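Suppressor of fused family protein (Neisseria gonorrhoeae, PDB 3K5J) is of unknown function but resembles the N-terminal domain of human Suppressor of fused and may, by that likeness, act through protein binding. Local coordinates at residues T7-L12 with Q39-I44; Y54-I59 with G64-I69; E128-Y131 with V135-F138. All coordinates share one frame; numbering follows the deposited sequence. Where two conformers were deposited one is given.

The three contacts all reach one mixed sheet; contact 1 adds helix 2-15 and contact 3 helix 127-130. Contact 1 sets helix segment 7-12 on the strand of 39-44, and that strand joins contact 2 through V55 N to F41 O (2.8 Å), with the contact centres about 9 Å apart. Contact 2 pairs 54-59 with 64-69. Strand 65-71 then runs parallel to the strand holding 135-138, and E66 N reaches R136 O at 2.9 Å, again with about 9 Å between the centres of contacts 2 and 3. Contact 3 returns to helix 2-15: H11 NE2 lies 2.8 Å from L129 O, although the centres of contacts 1 and 3 are about 12 Å apart.

Contact 1: residues T7-L12 with Q39-I44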
loop_
_atom_site.group_PDB
_atom_site.type_symbol
_atom_site.label_atom_id
_atom_site.label_comp_id
_atom_site.label_asym_id
_atom_site.label_seq_id
_atom_site.Cartn_x
_atom_site.Cartn_y
_atom_site.Cartn_z
ATOM N N THR A 7 3.625 -1.830 -18.253
ATOM C CA THR A 7 2.430 -2.669 -18.020
ATOM C C THR A 7 1.675 -2.234 -16.763
ATOM O O THR A 7 0.454 -2.127 -16.795
ATOM C CB THR A 7 2.691 -4.186 -18.024
ATOM O OG1 THR A 7 3.300 -4.628 -16.802
ATOM C CG2 THR A 7 3.476 -4.609 -19.303
ATOM N N VAL A 8 2.392 -1.927 -15.697
ATOM C CA VAL A 8 1.757 -1.448 -14.473
ATOM C C VAL A 8 1.075 -0.101 -14.718
ATOM O O VAL A 8 -0.092 0.105 -14.354
ATOM C CB VAL A 8 2.754 -1.388 -13.296
ATOM C CG1 VAL A 8 2.150 -0.691 -12.054
ATOM C CG2 VAL A 8 3.306 -2.781 -12.953
ATOM N N LEU A 9 1.791 0.830 -15.326
ATOM C CA LEU A 9 1.229 2.154 -15.600
ATOM C C LEU A 9 -0.041 2.053 -16.441
ATOM O O LEU A 9 -1.038 2.704 -16.135
ATOM C CB LEU A 9 2.245 3.029 -16.314
ATOM C CG LEU A 9 1.804 4.445 -16.726
ATOM C CD1 LEU A 9 1.208 5.229 -15.563
ATOM C CD2 LEU A 9 2.961 5.162 -17.411
ATOM N N SER A 10 -0.017 1.203 -17.467
ATOM C CA SER A 10 -1.202 1.009 -18.331
ATOM C C SER A 10 -2.375 0.447 -17.561
ATOM O O SER A 10 -3.506 0.840 -17.769
ATOM C CB SER A 10 -0.845 0.078 -19.476
ATOM O OG SER A 10 0.006 0.746 -20.382
ATOM N N HIS A 11 -2.089 -0.491 -16.655
ATOM C CA HIS A 11 -3.096 -1.088 -15.792
ATOM C C HIS A 11 -3.756 -0.012 -14.918
ATOM O O HIS A 11 -4.985 0.088 -14.819
ATOM C CB HIS A 11 -2.458 -2.190 -14.940
ATOM C CG HIS A 11 -3.401 -2.836 -13.982
ATOM N ND1 HIS A 11 -4.479 -3.600 -14.380
ATOM C CD2 HIS A 11 -3.408 -2.833 -12.624
ATOM C CE1 HIS A 11 -5.099 -4.051 -13.299
ATOM N NE2 HIS A 11 -4.473 -3.597 -12.226
ATOM N N LEU A 12 -2.935 0.837 -14.318
ATOM C CA LEU A 12 -3.459 1.897 -13.470
ATOM C C LEU A 12 -4.222 2.947 -14.274
ATOM O O LEU A 12 -5.257 3.429 -13.848
ATOM C CB LEU A 12 -2.339 2.565 -12.660
ATOM C CG LEU A 12 -1.461 1.679 -11.792
ATOM C CD1 LEU A 12 -0.326 2.469 -11.146
ATOM C CD2 LEU A 12 -2.317 0.908 -10.776
ATOM N N GLN A 39 9.783 1.607 -9.566
ATOM C CA GLN A 39 9.073 2.874 -9.618
ATOM C C GLN A 39 7.966 2.951 -8.567
ATOM O O GLN A 39 7.506 1.949 -8.032
ATOM C CB GLN A 39 8.420 3.149 -10.980
ATOM C CG GLN A 39 9.409 3.356 -12.097
ATOM C CD GLN A 39 8.831 4.079 -13.295
ATOM O OE1 GLN A 39 8.565 3.471 -14.321
ATOM N NE2 GLN A 39 8.554 5.383 -13.125
ATOM N N VAL A 40 7.540 4.184 -8.293
ATOM C CA VAL A 40 6.256 4.436 -7.633
ATOM C C VAL A 40 5.447 5.291 -8.601
ATOM O O VAL A 40 5.979 6.232 -9.204
ATOM C CB VAL A 40 6.431 5.140 -6.260
ATOM C CG1 VAL A 40 5.103 5.672 -5.679
ATOM C CG2 VAL A 40 7.115 4.137 -5.291
ATOM N N PHE A 41 4.182 4.968 -8.725
ATOM C CA PHE A 41 3.216 5.773 -9.493
ATOM C C PHE A 41 2.258 6.456 -8.541
ATOM O O PHE A 41 1.828 5.856 -7.574
ATOM C CB PHE A 41 2.431 4.906 -10.491
ATOM C CG PHE A 41 3.295 4.358 -11.592
ATOM C CD1 PHE A 41 3.826 5.218 -12.544
ATOM C CD2 PHE A 41 3.590 2.992 -11.681
ATOM C CE1 PHE A 41 4.638 4.715 -13.557
ATOM C CE2 PHE A 41 4.394 2.491 -12.712
ATOM C CZ PHE A 41 4.937 3.334 -13.632
ATOM N N GLN A 42 1.960 7.727 -8.820
ATOM C CA GLN A 42 1.063 8.567 -8.036
ATOM C C GLN A 42 -0.157 8.910 -8.896
ATOM O O GLN A 42 -0.017 9.593 -9.935
ATOM C CB GLN A 42 1.786 9.839 -7.648
ATOM C CG GLN A 42 0.991 10.858 -6.880
ATOM C CD GLN A 42 1.649 12.207 -6.914
ATOM O OE1 GLN A 42 1.899 12.744 -8.010
ATOM N NE2 GLN A 42 1.890 12.791 -5.748
ATOM N N VAL A 43 -1.325 8.445 -8.469
ATOM C CA VAL A 43 -2.577 8.754 -9.117
ATOM C C VAL A 43 -3.094 10.046 -8.441
ATOM O O VAL A 43 -3.352 10.057 -7.230
ATOM C CB VAL A 43 -3.604 7.620 -9.010
ATOM C CG1 VAL A 43 -4.854 7.942 -9.831
ATOM C CG2 VAL A 43 -2.986 6.257 -9.426
ATOM N N ILE A 44 -3.192 11.097 -9.225
ATOM C CA ILE A 44 -3.476 12.431 -8.730
ATOM C C ILE A 44 -4.979 12.668 -8.720
ATOM O O ILE A 44 -5.661 12.413 -9.718
ATOM C CB ILE A 44 -2.781 13.458 -9.646
ATOM C CG1 ILE A 44 -1.265 13.275 -9.574
ATOM C CG2 ILE A 44 -3.134 14.906 -9.263
ATOM C CD1 ILE A 44 -0.504 13.851 -10.795
#
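The backbone bond from L12 N to V8 O, 2.9 Å, holds two of the three helical residues that meet F41 one turn apart; L9 lies between them in sequence. All three converge on this one phenylalanine, the strand residue that carries the interface, which is wholly apolar across the two segments and buries 215 Å² of surface. L9 comes over a face of the F41 ring: its CB stands 4.2 Å from the ring centroid and 27° off the normal, a CH-pi contact. L9 has CG anti to the backbone N (chi1 178°), which carries CD1 along the CD1-CE1 side of the ring, 4.0 Å from F41 CE1. V8 and L12 reach the CD2-CE2 side of the ring from the same side of its plane as L9, both obliquely. V8 CG1 is 3.9 Å from F41 CE2, while L12 CD1 packs nearer the root of the side chain, 3.7 Å from F41 CB.

This is the packing of the N-terminal helix 2-15 on the sheet of the Sufu-like fold. The short axes run nearly parallel, 15° apart, at a closest approach of 10.1 Å, the spacing expected of a helix laid along a strand. The neighbouring strand 52-57 shares the layer, since V8 also touches S57 and L12 touches V55, and I21 of strand 21-24 meets L9 and L12.

Contact 2: residues Y54-I59 with G64-I69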
loop_
_atom_site.group_PDB
_atom_site.type_symbol
_atom_site.label_atom_id
_atom_site.label_comp_id
_atom_site.label_asym_id
_atom_site.label_seq_id
_atom_site.Cartn_x
_atom_site.Cartn_y
_atom_site.Cartn_z
ATOM N N TYR A 54 -0.689 5.940 -4.170
ATOM C CA TYR A 54 0.710 5.646 -4.455
ATOM C C TYR A 54 0.890 4.143 -4.625
ATOM O O TYR A 54 0.529 3.382 -3.715
ATOM C CB TYR A 54 1.610 6.140 -3.334
ATOM C CG TYR A 54 1.698 7.665 -3.156
ATOM C CD1 TYR A 54 0.666 8.375 -2.566
ATOM C CD2 TYR A 54 2.761 8.368 -3.701
ATOM C CE1 TYR A 54 0.730 9.753 -2.450
ATOM C CE2 TYR A 54 2.841 9.749 -3.576
ATOM C CZ TYR A 54 1.817 10.435 -2.938
ATOM O OH TYR A 54 1.907 11.819 -2.844
ATOM N N VAL A 55 1.434 3.731 -5.785
ATOM C CA VAL A 55 1.457 2.337 -6.170
ATOM C C VAL A 55 2.897 1.907 -6.510
ATOM O O VAL A 55 3.598 2.608 -7.239
ATOM C CB VAL A 55 0.556 2.053 -7.420
ATOM C CG1 VAL A 55 0.534 0.523 -7.710
ATOM C CG2 VAL A 55 -0.854 2.679 -7.261
ATOM N N SER A 56 3.347 0.771 -5.978
ATOM C CA SER A 56 4.654 0.246 -6.340
ATOM C C SER A 56 4.687 -0.348 -7.746
ATOM O O SER A 56 3.665 -0.862 -8.221
ATOM C CB SER A 56 5.104 -0.792 -5.331
ATOM O OG SER A 56 4.349 -2.006 -5.363
ATOM N N SER A 57 5.884 -0.394 -8.323
ATOM C CA SER A 57 6.074 -1.068 -9.597
ATOM C C SER A 57 7.462 -1.675 -9.692
ATOM O O SER A 57 8.471 -0.951 -9.794
ATOM C CB SER A 57 5.880 -0.062 -10.755
ATOM O OG SER A 57 5.978 -0.704 -12.031
ATOM N N GLY A 58 7.501 -2.991 -9.629
ATOM C CA GLY A 58 8.746 -3.734 -9.789
ATOM C C GLY A 58 8.811 -4.944 -8.864
ATOM O O GLY A 58 9.461 -5.947 -9.162
ATOM N N ILE A 59 8.133 -4.866 -7.727
ATOM C CA ILE A 59 8.110 -5.958 -6.746
ATOM C C ILE A 59 7.434 -7.174 -7.357
ATOM O O ILE A 59 7.802 -8.310 -7.085
ATOM C CB ILE A 59 7.388 -5.509 -5.411
ATOM C CG1 ILE A 59 8.141 -4.343 -4.737
ATOM C CG2 ILE A 59 7.162 -6.725 -4.500
ATOM C CD1 ILE A 59 7.413 -3.632 -3.647
ATOM N N GLY A 64 5.056 -11.477 -7.289
ATOM C CA GLY A 64 3.734 -11.709 -7.842
ATOM C C GLY A 64 2.644 -10.692 -7.449
ATOM O O GLY A 64 1.475 -10.826 -7.821
ATOM N N GLN A 65 3.057 -9.663 -6.695
ATOM C CA GLN A 65 2.142 -8.606 -6.287
ATOM C C GLN A 65 2.915 -7.278 -6.124
ATOM O O GLN A 65 4.115 -7.273 -5.872
ATOM C CB GLN A 65 1.346 -8.940 -5.013
ATOM C CG GLN A 65 2.246 -9.406 -3.858
ATOM C CD GLN A 65 2.149 -10.872 -3.539
ATOM O OE1 GLN A 65 1.686 -11.662 -4.363
ATOM N NE2 GLN A 65 2.632 -11.253 -2.357
ATOM N N GLU A 66 2.146 -6.216 -6.289
ATOM C CA GLU A 66 2.515 -4.851 -5.945
ATOM C C GLU A 66 1.634 -4.385 -4.793
ATOM O O GLU A 66 0.661 -5.065 -4.430
ATOM C CB GLU A 66 2.294 -3.921 -7.126
ATOM C CG GLU A 66 3.072 -4.250 -8.382
ATOM C CD GLU A 66 4.583 -4.138 -8.338
ATOM O OE1 GLU A 66 5.129 -3.616 -7.338
ATOM O OE2 GLU A 66 5.234 -4.609 -9.325
ATOM N N PHE A 67 1.960 -3.205 -4.255
ATOM C CA PHE A 67 1.289 -2.667 -3.079
ATOM C C PHE A 67 0.904 -1.203 -3.326
ATOM O O PHE A 67 1.609 -0.471 -4.035
ATOM C CB PHE A 67 2.209 -2.756 -1.866
ATOM C CG PHE A 67 2.636 -4.163 -1.545
ATOM C CD1 PHE A 67 1.759 -5.021 -0.880
ATOM C CD2 PHE A 67 3.813 -4.680 -2.024
ATOM C CE1 PHE A 67 2.121 -6.318 -0.635
ATOM C CE2 PHE A 67 4.146 -6.014 -1.801
ATOM C CZ PHE A 67 3.306 -6.826 -1.120
ATOM N N PHE A 68 -0.183 -0.736 -2.713
ATOM C CA PHE A 68 -0.539 0.664 -2.815
ATOM C C PHE A 68 -1.047 1.233 -1.504
ATOM O O PHE A 68 -1.602 0.520 -0.657
ATOM C CB PHE A 68 -1.567 0.930 -3.947
ATOM C CG PHE A 68 -2.881 0.287 -3.755
ATOM C CD1 PHE A 68 -3.892 0.978 -3.079
ATOM C CD2 PHE A 68 -3.158 -0.956 -4.261
ATOM C CE1 PHE A 68 -5.130 0.389 -2.868
ATOM C CE2 PHE A 68 -4.403 -1.524 -4.067
ATOM C CZ PHE A 68 -5.391 -0.869 -3.369
ATOM N N ILE A 69 -0.882 2.548 -1.379
ATOM C CA ILE A 69 -1.302 3.353 -0.219
ATOM C C ILE A 69 -2.304 4.389 -0.721
ATOM O O ILE A 69 -2.031 5.075 -1.742
ATOM C CB ILE A 69 -0.101 4.060 0.432
ATOM C CG1 ILE A 69 0.927 3.066 0.960
ATOM C CG2 ILE A 69 -0.563 5.029 1.533
ATOM C CD1 ILE A 69 2.343 3.609 1.181
#
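Strands 54-57 and 65-69 run antiparallel, 163° between their directions and 4.7 Å apart at closest, with Y54 and I69 as a hydrogen-bonded pair and V55 and F68 as the non-hydrogen-bonded pair beside it. Y54 N to I69 O and I69 N to Y54 O are both 2.9 Å. On the V55 and F68 face the two side chains lie side by side, CG2 of the valine 3.8 Å from CB of the phenylalanine.

One step further the regular pattern is altered. S56 N still donates to F67 O, but F67 N donates its hydrogen bond to S56 OG, 2.9 Å away, rather than to a backbone carbonyl. A chi1 of 69° puts OG between the serine's backbone N and carbonyl carbon, turned toward the partner strand, from where it donates in turn to E66 OE1 at 2.7 Å, on the anti lone pair of that oxygen. E66 bends at chi2 to bring its carboxylate back to the backbone N-H groups of G58 and I59. There OE2 accepts G58 N at 2.8 Å on its syn side, 33° out of the carboxylate plane, while I59 N makes only a weak bond to OE1. I59 also lays CD1 at the edge of the F67 ring, 4.1 Å from its CD2.

Outside the segments, E66 OE2 is further bonded by G60 N and by Y4 OH of helix 2-15. This buried carboxylate, met by several backbone N-H groups and two hydroxyls near the start of helix 60-63, would be expected to stay ionised and to link the 58-60 connection with helix 2-15 through Y4.

Contact 3: residues E128-Y131 with V135-F138; sequences ELEY and VRFF
E130 runs out extended, CG anti to the backbone N (chi1 -173°), and R136 bends at chi3 (78°), which brings carboxylate and guanidinium alongside each other at the mouth of a short beta hairpin. This hairpin follows directly from helix 127-130: Y131, the first residue to leave helical geometry, pairs with R136 as an antiparallel non-hydrogen-bonded pair on the edge of the sheet. E130 OE2 and R136 NH2 form a salt bridge of 2.8 Å; the bond is nearly straight and the oxygen lies almost in the guanidinium plane, although the carboxylate and guanidinium planes stand 51° apart. The aliphatic part of the arginine is used as well. R136 CG stands over a face of the Y131 ring, 3.8 Å from its centroid, a CH-pi contact, and Y131 OH lies over one face of the guanidinium group.

On the inner side F137 N donates to E130 O at 2.8 Å, and L129 CG comes within 4.4 Å of F137 CB. H11 of helix 2-15 stacks on the F137 ring. On the guanidinium face opposite Y131 OH, F138 CE1 sits over the centre of the group, 3.7 Å from R136 CZ.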
loop_
_atom_site.group_PDB
_atom_site.type_symbol
_atom_site.label_atom_id
_atom_site.label_comp_id
_atom_site.label_asym_id
_atom_site.label_seq_id
_atom_site.Cartn_x
_atom_site.Cartn_y
_atom_site.Cartn_z
ATOM N N GLU A 128 -11.004 -5.256 -10.883
ATOM C CA GLU A 128 -10.377 -4.640 -12.064
ATOM C C GLU A 128 -8.997 -4.063 -11.736
ATOM O O GLU A 128 -8.114 -4.057 -12.590
ATOM C CB GLU A 128 -11.242 -3.520 -12.666
ATOM C CG GLU A 128 -10.722 -2.975 -14.016
ATOM C CD GLU A 128 -11.601 -1.889 -14.593
ATOM O OE1 GLU A 128 -12.612 -1.530 -13.970
ATOM O OE2 GLU A 128 -11.249 -1.387 -15.660
ATOM N N LEU A 129 -8.823 -3.594 -10.504
ATOM C CA LEU A 129 -7.511 -3.178 -10.032
ATOM C C LEU A 129 -6.696 -4.375 -9.505
ATOM O O LEU A 129 -5.506 -4.471 -9.771
ATOM C CB LEU A 129 -7.617 -2.105 -8.971
ATOM C CG LEU A 129 -6.244 -1.575 -8.491
ATOM C CD1 LEU A 129 -5.485 -0.811 -9.604
ATOM C CD2 LEU A 129 -6.394 -0.658 -7.223
ATOM N N GLU A 130 -7.345 -5.297 -8.796
ATOM C CA GLU A 130 -6.680 -6.424 -8.147
ATOM C C GLU A 130 -5.756 -7.228 -9.066
ATOM O O GLU A 130 -4.670 -7.589 -8.643
ATOM C CB GLU A 130 -7.740 -7.342 -7.520
ATOM C CG GLU A 130 -7.175 -8.473 -6.652
ATOM C CD GLU A 130 -8.169 -9.582 -6.424
ATOM O OE1 GLU A 130 -9.258 -9.571 -7.048
ATOM O OE2 GLU A 130 -7.851 -10.434 -5.581
ATOM N N TYR A 131 -6.232 -7.583 -10.264
ATOM C CA TYR A 131 -5.469 -8.441 -11.183
ATOM C C TYR A 131 -5.066 -7.731 -12.433
ATOM O O TYR A 131 -5.889 -7.125 -13.117
ATOM C CB TYR A 131 -6.292 -9.678 -11.590
ATOM C CG TYR A 131 -6.220 -10.825 -10.583
ATOM C CD1 TYR A 131 -7.075 -10.922 -9.482
ATOM C CD2 TYR A 131 -5.310 -11.854 -10.761
ATOM C CE1 TYR A 131 -6.968 -11.981 -8.587
ATOM C CE2 TYR A 131 -5.187 -12.894 -9.851
ATOM C CZ TYR A 131 -6.027 -12.974 -8.768
ATOM O OH TYR A 131 -5.912 -14.048 -7.884
ATOM N N VAL A 135 0.046 -10.728 -12.002
ATOM C CA VAL A 135 0.356 -9.879 -10.865
ATOM C C VAL A 135 -0.880 -9.317 -10.202
ATOM O O VAL A 135 -1.823 -8.893 -10.859
ATOM C CB VAL A 135 1.309 -8.738 -11.312
ATOM C CG1 VAL A 135 1.595 -7.749 -10.223
ATOM C CG2 VAL A 135 2.662 -9.330 -11.857
ATOM N N ARG A 136 -0.858 -9.289 -8.877
ATOM C CA ARG A 136 -1.947 -8.702 -8.132
ATOM C C ARG A 136 -1.546 -7.411 -7.439
ATOM O O ARG A 136 -0.369 -7.148 -7.260
ATOM C CB ARG A 136 -2.388 -9.719 -7.100
ATOM C CG ARG A 136 -2.956 -11.002 -7.734
ATOM C CD ARG A 136 -3.231 -12.072 -6.689
ATOM N NE ARG A 136 -4.470 -11.797 -5.982
ATOM C CZ ARG A 136 -4.876 -12.511 -4.926
ATOM N NH1 ARG A 136 -4.116 -13.465 -4.383
ATOM N NH2 ARG A 136 -6.043 -12.250 -4.406
ATOM N N PHE A 137 -2.536 -6.595 -7.099
ATOM C CA PHE A 137 -2.340 -5.297 -6.436
ATOM C C PHE A 137 -3.034 -5.320 -5.089
ATOM O O PHE A 137 -4.268 -5.409 -5.009
ATOM C CB PHE A 137 -2.894 -4.170 -7.309
ATOM C CG PHE A 137 -2.008 -3.920 -8.514
ATOM C CD1 PHE A 137 -2.052 -4.751 -9.627
ATOM C CD2 PHE A 137 -1.117 -2.871 -8.503
ATOM C CE1 PHE A 137 -1.155 -4.604 -10.643
ATOM C CE2 PHE A 137 -0.229 -2.694 -9.562
ATOM C CZ PHE A 137 -0.274 -3.550 -10.638
ATOM N N PHE A 138 -2.223 -5.299 -4.046
ATOM C CA PHE A 138 -2.698 -5.354 -2.672
ATOM C C PHE A 138 -2.635 -3.990 -1.997
ATOM O O PHE A 138 -1.745 -3.185 -2.247
ATOM C CB PHE A 138 -1.901 -6.393 -1.825
ATOM C CG PHE A 138 -2.043 -7.820 -2.266
ATOM C CD1 PHE A 138 -3.122 -8.266 -2.998
ATOM C CD2 PHE A 138 -1.027 -8.702 -1.999
ATOM C CE1 PHE A 138 -3.214 -9.597 -3.347
ATOM C CE2 PHE A 138 -1.108 -10.042 -2.394
ATOM C CZ PHE A 138 -2.211 -10.459 -3.078
#